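Local coordinates for protein putative dehydratase (Mesorhizobium loti, PDB 2POZ) that is of unknown function but probably acts as a lyase of the enolase superfamily, akin to mandelate racemase and muconate lactonizing enzyme, at residues 110-115 / 318-323; 119-124 / 326-331; 126-131 / 333-338; 275-280 / 300-305. One frame throughout, in Å; residues are numbered along the deposited sequence.

Interaction 1 of 4, residues 110-115 / 318-323; sequences VPVYEL and TLQLEA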
# COMPACT_ATOMS: atom_id res chain seq x y z
N VAL A 110 -15.81 37.42 -28.68
CA VAL A 110 -14.49 37.40 -28.05
C VAL A 110 -13.78 36.06 -28.20
O VAL A 110 -14.40 35.05 -28.52
CB VAL A 110 -14.59 37.73 -26.54
CG1 VAL A 110 -15.15 39.14 -26.35
CG2 VAL A 110 -15.46 36.70 -25.84
N PRO A 111 -12.46 36.05 -27.98
CA PRO A 111 -11.69 34.80 -28.10
C PRO A 111 -12.19 33.80 -27.06
O PRO A 111 -12.70 34.18 -26.00
CB PRO A 111 -10.26 35.25 -27.81
CG PRO A 111 -10.24 36.68 -28.28
CD PRO A 111 -11.57 37.20 -27.78
N VAL A 112 -12.04 32.51 -27.35
CA VAL A 112 -12.48 31.50 -26.40
C VAL A 112 -11.74 31.66 -25.06
O VAL A 112 -12.31 31.40 -24.01
CB VAL A 112 -12.27 30.07 -26.94
CG1 VAL A 112 -12.54 29.05 -25.84
CG2 VAL A 112 -13.22 29.82 -28.12
N TYR A 113 -10.48 32.09 -25.09
CA TYR A 113 -9.76 32.23 -23.83
C TYR A 113 -10.38 33.27 -22.89
O TYR A 113 -10.15 33.21 -21.68
CB TYR A 113 -8.27 32.52 -24.05
CG TYR A 113 -7.94 33.71 -24.91
CD1 TYR A 113 -8.20 35.02 -24.47
CD2 TYR A 113 -7.31 33.55 -26.14
CE1 TYR A 113 -7.83 36.12 -25.23
CE2 TYR A 113 -6.94 34.64 -26.91
CZ TYR A 113 -7.20 35.92 -26.45
OH TYR A 113 -6.81 36.99 -27.22
N GLU A 114 -11.15 34.21 -23.43
CA GLU A 114 -11.80 35.20 -22.56
C GLU A 114 -12.93 34.51 -21.80
O GLU A 114 -13.18 34.82 -20.63
CB GLU A 114 -12.38 36.37 -23.37
CG GLU A 114 -11.37 37.42 -23.82
CD GLU A 114 -10.50 37.94 -22.68
OE1 GLU A 114 -11.00 38.07 -21.53
OE2 GLU A 114 -9.31 38.23 -22.93
N LEU A 115 -13.62 33.58 -22.46
CA LEU A 115 -14.71 32.85 -21.83
C LEU A 115 -14.15 31.98 -20.70
O LEU A 115 -14.80 31.80 -19.66
CB LEU A 115 -15.41 31.95 -22.86
CG LEU A 115 -15.99 32.61 -24.11
CD1 LEU A 115 -16.56 31.55 -25.05
CD2 LEU A 115 -17.06 33.60 -23.71
N THR A 318 -5.31 25.39 -30.16
CA THR A 318 -4.47 25.07 -29.01
C THR A 318 -3.98 26.35 -28.34
O THR A 318 -3.80 26.39 -27.12
CB THR A 318 -3.27 24.20 -29.44
OG1 THR A 318 -3.75 22.93 -29.90
CG2 THR A 318 -2.30 24.00 -28.28
N LEU A 319 -3.76 27.41 -29.13
CA LEU A 319 -3.31 28.68 -28.56
C LEU A 319 -4.38 29.26 -27.63
O LEU A 319 -4.06 29.96 -26.67
CB LEU A 319 -3.00 29.70 -29.67
CG LEU A 319 -1.84 29.37 -30.61
CD1 LEU A 319 -1.63 30.53 -31.58
CD2 LEU A 319 -0.57 29.10 -29.81
N GLN A 320 -5.64 28.95 -27.91
CA GLN A 320 -6.73 29.43 -27.05
C GLN A 320 -6.51 28.92 -25.63
O GLN A 320 -6.72 29.64 -24.66
CB GLN A 320 -8.08 28.92 -27.56
CG GLN A 320 -8.57 29.58 -28.85
CD GLN A 320 -8.76 31.08 -28.70
OE1 GLN A 320 -9.32 31.55 -27.71
NE2 GLN A 320 -8.32 31.84 -29.70
N LEU A 321 -6.07 27.67 -25.53
CA LEU A 321 -5.83 27.05 -24.23
C LEU A 321 -4.56 27.59 -23.58
O LEU A 321 -4.56 27.98 -22.41
CB LEU A 321 -5.71 25.53 -24.41
CG LEU A 321 -5.39 24.66 -23.18
CD1 LEU A 321 -6.67 24.25 -22.49
CD2 LEU A 321 -4.61 23.43 -23.63
N GLU A 322 -3.47 27.62 -24.34
CA GLU A 322 -2.19 28.07 -23.83
C GLU A 322 -2.18 29.54 -23.41
O GLU A 322 -1.30 29.98 -22.68
CB GLU A 322 -1.09 27.80 -24.86
CG GLU A 322 -1.10 26.35 -25.33
CD GLU A 322 -0.02 26.05 -26.36
OE1 GLU A 322 0.21 26.90 -27.25
OE2 GLU A 322 0.58 24.96 -26.28
N ALA A 323 -3.17 30.29 -23.88
CA ALA A 323 -3.25 31.70 -23.51
C ALA A 323 -3.87 31.80 -22.12
O ALA A 323 -3.64 32.78 -21.39
CB ALA A 323 -4.12 32.45 -24.51
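Pro111 reaches Gln320 only lightly, its CB lying 3.8 Å from Gln320 OE1. The same CB sits 3.4 Å above the plane of the Tyr113 ring, over its centre, so the proline backs the aromatic from within its own segment. At Val112 the glutamine oxygen comes close to both backbone and side chain: Val112 CB is 3.4 Å from Gln320 OE1. Tyr113 supplies the one clear hydrogen bond, Tyr113 N to Gln320 OE1 at 2.9 Å, with the donor meeting the oxygen nearly along the C=O axis. Gln320 is bent at chi2 (-61°), the torsion that sets CD, and its OE1 reaches the amide of Tyr113. Beyond the bond, the side chains of Gln320 and Tyr113 cross at about a right angle; amide and ring planes are only 3° apart, and Tyr113 CD2 lies 3.2 Å from Gln320 OE1, oblique to the ring. Tyr113 CD2 also packs on Ala323 CB at 3.7 Å, about one turn further along the helix. The phenol oxygen of Tyr113 is held by Pro361 O, and Gln320 NE2 makes a weak bond to Leu366 O. One buried amide thus joins the start of helix 112-115 to helix 312-324 of the barrel domain; its oxygen takes the N-H of Tyr113 in the first turn of this short, weakly bonded helix, which probably steadies it.

Interaction 2 of 4, residues 119-124 / 326-331; sequences KIRDRV and TNFMIH
Phe328 has CG anti to its backbone N (chi1 170°), while Arg121 bends at chi3 (73°), which places NE beside Phe328 CD2. The guanidinium ends up between two hydrocarbon groups. Ile120 CG2 lies over one face, and on the opposite face Phe328 CB stands 3.5 Å above the Arg121 plane, offset toward the rim. CB is the nearest atom of Phe328 to the guanidinium; the ring plane is turned 43° from it. What holds the group is polar: Arg121 NH1 is hydrogen-bonded to Glu322 O and Ile325 O at the end of helix 312-324. The far end of the Phe328 ring belongs to Val124, whose CG1 touches CE2 of Phe328 at 3.5 Å, the two side chains crossing at about a right angle. Val124 CG2 then rests against His331 CB at 4.0 Å, and the imidazole is fixed through ND1 by Glu322 OE1. At the other end, Ile120 CD1 and Thr326 CG2 are only 3.3 Å apart, tighter than normal van der Waals contact; Arg174 of the third subunit packs on both residues. The touching parts run in nearly the same direction and lead into strands 123-128 and 331-333, which pair in parallel, consistent with the first and last strands closing the (β/α)7β barrel of the enolase superfamily.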
# COMPACT_ATOMS: atom_id res chain seq x y z
N LYS A 119 -6.93 35.99 -20.47
CA LYS A 119 -5.57 35.67 -20.87
C LYS A 119 -4.56 35.86 -19.74
O LYS A 119 -4.76 36.68 -18.84
CB LYS A 119 -5.19 36.56 -22.06
CG LYS A 119 -3.80 36.34 -22.60
CD LYS A 119 -3.36 37.54 -23.42
CE LYS A 119 -4.30 37.83 -24.57
NZ LYS A 119 -3.90 39.08 -25.28
N ILE A 120 -3.47 35.11 -19.81
CA ILE A 120 -2.39 35.21 -18.83
C ILE A 120 -1.11 35.62 -19.55
O ILE A 120 -0.22 36.23 -18.96
CB ILE A 120 -2.13 33.85 -18.12
CG1 ILE A 120 -3.29 33.52 -17.18
CG2 ILE A 120 -0.82 33.92 -17.34
CD1 ILE A 120 -3.07 32.24 -16.40
N ARG A 121 -1.02 35.29 -20.84
CA ARG A 121 0.16 35.62 -21.64
C ARG A 121 -0.23 36.02 -23.07
O ARG A 121 -1.24 35.56 -23.61
CB ARG A 121 1.11 34.40 -21.66
CG ARG A 121 0.43 33.10 -22.06
CD ARG A 121 1.33 31.89 -21.85
NE ARG A 121 1.52 31.54 -20.44
CZ ARG A 121 0.63 30.90 -19.69
NH1 ARG A 121 -0.54 30.51 -20.20
NH2 ARG A 121 0.91 30.63 -18.42
N ASP A 122 0.57 36.90 -23.68
CA ASP A 122 0.29 37.36 -25.04
C ASP A 122 1.04 36.56 -26.11
O ASP A 122 0.81 36.75 -27.30
CB ASP A 122 0.66 38.83 -25.20
CG ASP A 122 -0.13 39.73 -24.27
OD1 ASP A 122 -1.37 39.65 -24.27
OD2 ASP A 122 0.50 40.52 -23.53
N ARG A 123 1.92 35.67 -25.68
CA ARG A 123 2.68 34.86 -26.63
C ARG A 123 3.26 33.65 -25.91
O ARG A 123 3.38 33.65 -24.68
CB ARG A 123 3.81 35.69 -27.25
CG ARG A 123 4.89 36.11 -26.27
CD ARG A 123 5.91 37.05 -26.91
NE ARG A 123 7.21 36.97 -26.24
CZ ARG A 123 7.46 37.42 -25.01
NH1 ARG A 123 6.51 37.99 -24.29
NH2 ARG A 123 8.68 37.26 -24.49
N VAL A 124 3.60 32.62 -26.67
CA VAL A 124 4.17 31.42 -26.09
C VAL A 124 5.39 30.96 -26.86
O VAL A 124 5.44 31.06 -28.08
CB VAL A 124 3.17 30.25 -26.08
CG1 VAL A 124 2.03 30.53 -25.11
CG2 VAL A 124 2.64 30.01 -27.49
N THR A 326 -2.79 28.31 -16.26
CA THR A 326 -1.79 28.83 -15.35
C THR A 326 -0.51 27.98 -15.29
O THR A 326 0.55 28.50 -14.96
CB THR A 326 -2.37 28.97 -13.93
OG1 THR A 326 -3.02 27.76 -13.56
CG2 THR A 326 -3.39 30.10 -13.87
N ASN A 327 -0.62 26.70 -15.63
CA ASN A 327 0.55 25.81 -15.60
C ASN A 327 1.07 25.43 -16.98
O ASN A 327 1.42 24.28 -17.24
CB ASN A 327 0.24 24.55 -14.77
CG ASN A 327 -0.97 23.76 -15.30
OD1 ASN A 327 -1.85 24.31 -15.96
ND2 ASN A 327 -1.01 22.47 -14.98
N PHE A 328 1.14 26.41 -17.87
CA PHE A 328 1.64 26.18 -19.23
C PHE A 328 3.16 26.13 -19.22
O PHE A 328 3.80 26.93 -18.54
CB PHE A 328 1.19 27.31 -20.16
CG PHE A 328 1.86 27.28 -21.51
CD1 PHE A 328 1.48 26.34 -22.47
CD2 PHE A 328 2.88 28.17 -21.81
CE1 PHE A 328 2.12 26.30 -23.71
CE2 PHE A 328 3.53 28.13 -23.04
CZ PHE A 328 3.15 27.19 -23.99
N MSE A 329 3.73 25.20 -19.98
CA MSE A 329 5.18 25.09 -20.06
C MSE A 329 5.74 25.59 -21.40
O MSE A 329 6.48 26.57 -21.45
CB MSE A 329 5.61 23.64 -19.87
CG MSE A 329 7.12 23.44 -19.98
SE MSE A 329 7.63 21.57 -20.03
CE MSE A 329 9.49 21.78 -20.59
N ILE A 330 5.37 24.92 -22.48
CA ILE A 330 5.90 25.27 -23.80
C ILE A 330 4.97 24.72 -24.89
O ILE A 330 4.23 23.77 -24.66
CB ILE A 330 7.33 24.68 -23.94
CG1 ILE A 330 8.05 25.24 -25.17
CG2 ILE A 330 7.25 23.16 -24.00
CD1 ILE A 330 9.53 24.87 -25.20
N HIS A 331 5.02 25.33 -26.07
CA HIS A 331 4.18 24.95 -27.22
C HIS A 331 4.98 24.05 -28.19
O HIS A 331 6.20 24.14 -28.25
CB HIS A 331 3.73 26.23 -27.94
CG HIS A 331 2.90 26.00 -29.16
ND1 HIS A 331 1.52 25.94 -29.12
CD2 HIS A 331 3.24 25.88 -30.47
CE1 HIS A 331 1.05 25.79 -30.35
NE2 HIS A 331 2.07 25.75 -31.18

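Interaction 3 of 4, residues 126-131 / 333-338; sequences AYANGW and HYPAFK
Ala128 and His333 form a parallel beta bridge, part of the pairing of strands 331-333 and 123-128 that closes the barrel typical of the enolase superfamily. Two backbone hydrogen bonds straddle it: His333 N to Tyr127 O at 3.1 Å and Asn129 N to His333 O at 2.8 Å. The tight part follows directly. Asn129 and Tyr334 lie side by side and point the same way, with amide and ring planes 20° apart and stacked. Asn129 CG is anti to its backbone N (chi1 -160°), which puts the amide alongside CE1 and CZ of Tyr334. Asn129 CB makes a CH-pi contact, 3.8 Å from the centroid of the Tyr334 ring. The amide of Asn129 is held from several directions: Glu332 OE2 takes ND2, while OD1 bonds to Tyr132 OH and to Gly130 N, the last at 2.7 Å with the donor tilted out of the carbonyl plane. Gly130, with positive phi, lets its backbone sit against two rings at once, its N 3.7 Å from Tyr334 CD1 and its CA near Phe337 CE1. Away from the Asn129-Tyr334 stack the packing is looser. Ala128 CB and Pro335 CD are 4.4 Å apart, and the partly exposed Ala336 touches Gly130 through little more than its CB against the carbonyl oxygen. As the chains part into the 3-10 turn at 335-338, direct backbone bonds between them give way to a solvent bridge: a water donates to Asn129 O at 2.7 Å and accepts from Ala336 N at 2.9 Å.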
# COMPACT_ATOMS: atom_id res chain seq x y z
N ALA A 126 7.92 28.05 -28.23
CA ALA A 126 7.67 26.71 -28.72
C ALA A 126 8.96 25.96 -29.00
O ALA A 126 10.00 26.57 -29.17
CB ALA A 126 6.84 26.78 -30.01
N TYR A 127 8.87 24.63 -29.03
CA TYR A 127 10.03 23.82 -29.37
C TYR A 127 9.69 23.27 -30.75
O TYR A 127 8.52 23.22 -31.13
CB TYR A 127 10.25 22.70 -28.35
CG TYR A 127 9.17 21.65 -28.24
CD1 TYR A 127 9.07 20.62 -29.17
CD2 TYR A 127 8.28 21.65 -27.16
CE1 TYR A 127 8.11 19.61 -29.03
CE2 TYR A 127 7.31 20.65 -27.01
CZ TYR A 127 7.23 19.64 -27.95
OH TYR A 127 6.27 18.66 -27.81
N ALA A 128 10.70 22.89 -31.51
CA ALA A 128 10.46 22.36 -32.84
C ALA A 128 10.50 20.83 -32.90
O ALA A 128 11.33 20.18 -32.25
CB ALA A 128 11.49 22.95 -33.83
N ASN A 129 9.60 20.26 -33.69
CA ASN A 129 9.53 18.81 -33.89
C ASN A 129 9.43 18.63 -35.40
O ASN A 129 9.28 19.62 -36.14
CB ASN A 129 8.29 18.22 -33.21
CG ASN A 129 8.41 16.73 -32.97
OD1 ASN A 129 9.26 16.05 -33.54
ND2 ASN A 129 7.52 16.19 -32.12
N GLY A 130 9.51 17.39 -35.86
CA GLY A 130 9.39 17.10 -37.29
C GLY A 130 10.51 17.59 -38.19
O GLY A 130 10.35 17.65 -39.41
N TRP A 131 11.65 17.93 -37.61
CA TRP A 131 12.78 18.45 -38.38
C TRP A 131 13.81 17.37 -38.75
O TRP A 131 14.83 17.68 -39.35
CB TRP A 131 13.49 19.55 -37.59
CG TRP A 131 13.78 19.15 -36.15
CD1 TRP A 131 12.94 19.29 -35.08
CD2 TRP A 131 14.96 18.51 -35.65
NE1 TRP A 131 13.52 18.77 -33.95
CE2 TRP A 131 14.76 18.29 -34.27
CE3 TRP A 131 16.17 18.10 -36.24
CZ2 TRP A 131 15.72 17.67 -33.46
CZ3 TRP A 131 17.12 17.48 -35.43
CH2 TRP A 131 16.89 17.27 -34.06
N HIS A 333 5.61 22.76 -32.21
CA HIS A 333 5.39 23.11 -33.61
C HIS A 333 6.23 22.24 -34.57
O HIS A 333 7.34 21.83 -34.23
CB HIS A 333 5.73 24.60 -33.81
CG HIS A 333 5.36 25.13 -35.17
ND1 HIS A 333 4.09 25.02 -35.69
CD2 HIS A 333 6.10 25.78 -36.10
CE1 HIS A 333 4.06 25.59 -36.88
NE2 HIS A 333 5.26 26.06 -37.15
N TYR A 334 5.67 21.95 -35.75
CA TYR A 334 6.33 21.15 -36.78
C TYR A 334 6.45 22.04 -38.02
O TYR A 334 5.75 21.83 -39.01
CB TYR A 334 5.48 19.92 -37.15
CG TYR A 334 5.28 18.89 -36.06
CD1 TYR A 334 5.85 17.62 -36.16
CD2 TYR A 334 4.48 19.17 -34.95
CE1 TYR A 334 5.62 16.64 -35.18
CE2 TYR A 334 4.25 18.20 -33.97
CZ TYR A 334 4.82 16.94 -34.09
OH TYR A 334 4.57 15.98 -33.13
N PRO A 335 7.33 23.04 -37.99
CA PRO A 335 7.49 23.93 -39.14
C PRO A 335 7.77 23.27 -40.50
O PRO A 335 7.26 23.72 -41.52
CB PRO A 335 8.60 24.89 -38.69
CG PRO A 335 9.42 24.04 -37.79
CD PRO A 335 8.38 23.30 -36.98
N ALA A 336 8.55 22.20 -40.51
CA ALA A 336 8.89 21.51 -41.76
C ALA A 336 7.69 20.95 -42.54
O ALA A 336 7.72 20.89 -43.77
CB ALA A 336 9.91 20.39 -41.49
N PHE A 337 6.64 20.55 -41.83
CA PHE A 337 5.45 19.98 -42.47
C PHE A 337 4.75 20.94 -43.43
O PHE A 337 4.12 20.51 -44.39
CB PHE A 337 4.46 19.50 -41.40
CG PHE A 337 4.91 18.28 -40.64
CD1 PHE A 337 6.25 17.88 -40.67
CD2 PHE A 337 4.01 17.55 -39.89
CE1 PHE A 337 6.68 16.77 -39.96
CE2 PHE A 337 4.43 16.43 -39.17
CZ PHE A 337 5.76 16.04 -39.21
N LYS A 338 4.87 22.23 -43.16
CA LYS A 338 4.23 23.23 -44.00
C LYS A 338 4.86 23.30 -45.40
O LYS A 338 4.28 23.89 -46.31
CB LYS A 338 4.29 24.60 -43.32
CG LYS A 338 3.13 24.90 -42.37
CD LYS A 338 3.04 23.91 -41.22
CE LYS A 338 2.05 24.37 -40.15
NZ LYS A 338 0.63 24.36 -40.61
O HOH W 1 10.04 20.93 -38.41

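Interaction 4 of 4, residues 275-280 / 300-305; sequences GIIQPD and YNMRVA
Arg303 N to Gly275 O, 3.2 Å long, is the first of three backbone hydrogen bonds that stitch the segments together in parallel. Ile277 N then bonds to Arg303 O, and Ala305 N to Ile277 O at 3.1 Å. CA-H groups of Ile276, Val304 and Gln278 add weaker contacts to carbonyl oxygens across the gap. The apolar contacts divide between the two faces of the sheet. On the face of Ile277 and Val304, the selenium of Met302, a selenomethionine, touches Ile277 CG2 at 3.8 Å, while Ile277 CG1 meets Val304 CG2 at 3.9 Å. Pro279 CD extends this layer by packing on Val304 CG1. Helix 287-298 covers it, with Ile293, Cys294 and Ala297, as expected for a beta-alpha-beta crossover between neighbouring strands of the barrel. On the other face, Ile276 CG2 lies 4.0 Å from Ala305 CB, and Ile276 CG1 lies against the extended chain of Arg303, 3.7 Å from NE. Among the polar contacts, Arg303 NH2 reaches across the subunit interface to form salt bridges with Asp213 and Glu214 of the third subunit. A water accepts from Gln278 NE2 at 2.9 Å and donates to Ala305 O at 2.7 Å. At the end of segment 275-280, Asp280 OD2 is hydrogen-bonded to His307 ND1, resembling the Asp-His pair at the ends of neighbouring strands in mandelate racemase.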
# COMPACT_ATOMS: atom_id res chain seq x y z
N GLY A 275 6.26 14.75 -14.54
CA GLY A 275 6.34 16.14 -14.14
C GLY A 275 5.68 17.00 -15.21
O GLY A 275 5.44 18.19 -15.01
N ILE A 276 5.35 16.38 -16.34
CA ILE A 276 4.74 17.08 -17.46
C ILE A 276 3.71 16.23 -18.19
O ILE A 276 3.94 15.04 -18.43
CB ILE A 276 5.83 17.48 -18.50
CG1 ILE A 276 6.92 18.31 -17.83
CG2 ILE A 276 5.21 18.26 -19.65
CD1 ILE A 276 8.21 18.34 -18.59
N ILE A 277 2.56 16.81 -18.52
CA ILE A 277 1.56 16.07 -19.28
C ILE A 277 1.43 16.76 -20.63
O ILE A 277 1.61 17.97 -20.73
CB ILE A 277 0.18 16.00 -18.59
CG1 ILE A 277 -0.40 17.40 -18.37
CG2 ILE A 277 0.30 15.23 -17.27
CD1 ILE A 277 -1.87 17.38 -17.99
N GLN A 278 1.12 15.99 -21.66
CA GLN A 278 1.03 16.51 -23.01
C GLN A 278 -0.28 16.18 -23.71
O GLN A 278 -0.29 15.55 -24.77
CB GLN A 278 2.18 15.95 -23.84
CG GLN A 278 3.54 16.18 -23.20
CD GLN A 278 4.62 15.32 -23.82
OE1 GLN A 278 4.63 14.09 -23.64
NE2 GLN A 278 5.53 15.94 -24.56
N PRO A 279 -1.42 16.59 -23.13
CA PRO A 279 -2.69 16.29 -23.78
C PRO A 279 -2.81 17.02 -25.12
O PRO A 279 -2.21 18.07 -25.32
CB PRO A 279 -3.72 16.80 -22.77
CG PRO A 279 -3.03 18.00 -22.19
CD PRO A 279 -1.61 17.47 -21.96
N ASP A 280 -3.60 16.44 -26.02
CA ASP A 280 -3.83 17.04 -27.33
C ASP A 280 -5.30 17.46 -27.31
O ASP A 280 -6.17 16.62 -27.09
CB ASP A 280 -3.61 15.99 -28.43
CG ASP A 280 -3.75 16.57 -29.83
OD1 ASP A 280 -4.65 17.41 -30.06
OD2 ASP A 280 -2.95 16.18 -30.71
N TYR A 300 -1.29 18.42 -8.83
CA TYR A 300 -0.24 17.41 -8.71
C TYR A 300 1.14 17.96 -9.01
O TYR A 300 2.07 17.21 -9.31
CB TYR A 300 -0.54 16.21 -9.62
CG TYR A 300 -1.69 15.37 -9.10
CD1 TYR A 300 -3.01 15.70 -9.37
CD2 TYR A 300 -1.44 14.26 -8.29
CE1 TYR A 300 -4.07 14.96 -8.84
CE2 TYR A 300 -2.48 13.52 -7.75
CZ TYR A 300 -3.79 13.87 -8.03
OH TYR A 300 -4.81 13.12 -7.49
N ASN A 301 1.27 19.28 -8.92
CA ASN A 301 2.54 19.95 -9.13
C ASN A 301 3.13 19.69 -10.52
O ASN A 301 4.35 19.62 -10.70
CB ASN A 301 3.52 19.48 -8.04
CG ASN A 301 4.42 20.59 -7.56
OD1 ASN A 301 3.96 21.70 -7.30
ND2 ASN A 301 5.71 20.30 -7.41
N MSE A 302 2.25 19.58 -11.51
CA MSE A 302 2.67 19.33 -12.89
C MSE A 302 2.46 20.51 -13.83
O MSE A 302 1.59 21.34 -13.60
CB MSE A 302 1.90 18.14 -13.45
CG MSE A 302 2.56 16.81 -13.26
SE MSE A 302 1.29 15.41 -13.65
CE MSE A 302 1.78 14.18 -12.21
N ARG A 303 3.26 20.57 -14.89
CA ARG A 303 3.11 21.63 -15.88
C ARG A 303 2.62 21.00 -17.19
O ARG A 303 2.58 19.77 -17.31
CB ARG A 303 4.42 22.39 -16.08
CG ARG A 303 5.63 21.51 -16.20
CD ARG A 303 6.89 22.36 -16.32
NE ARG A 303 8.08 21.51 -16.27
CZ ARG A 303 9.28 21.87 -16.72
NH1 ARG A 303 9.46 23.06 -17.27
NH2 ARG A 303 10.29 21.02 -16.64
N VAL A 304 2.26 21.82 -18.16
CA VAL A 304 1.69 21.31 -19.40
C VAL A 304 2.37 21.74 -20.71
O VAL A 304 2.61 22.93 -20.94
CB VAL A 304 0.19 21.69 -19.47
CG1 VAL A 304 -0.49 21.01 -20.64
CG2 VAL A 304 -0.50 21.31 -18.16
N ALA A 305 2.66 20.76 -21.55
CA ALA A 305 3.25 20.99 -22.87
C ALA A 305 2.28 20.31 -23.85
O ALA A 305 2.50 19.17 -24.26
CB ALA A 305 4.62 20.35 -22.95
O HOH W 2 4.48 18.26 -25.85

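In the fold
Interactions 1, 2 and 3 follow one another along two stretches running in the same sequence order, 110-131 and 318-338, so their segments alternate along the chain; interaction 4 is nested inside the loops they close. Interactions 1 and 2, centres about 10 Å apart, are joined through Glu322 of helix 312-324. Interactions 2 and 3, centres about 19 Å apart, share strand 123-128 and meet where His331 bonds to Tyr127. Backbone bonds from Val304 to Asn327 and Met329 join interaction 4 to interaction 2, their centres about 13 Å apart. Together they run from the N-terminal domain side into the barrel and around its closing seam, with interactions 2 and 4 also touching the third subunit of the octamer.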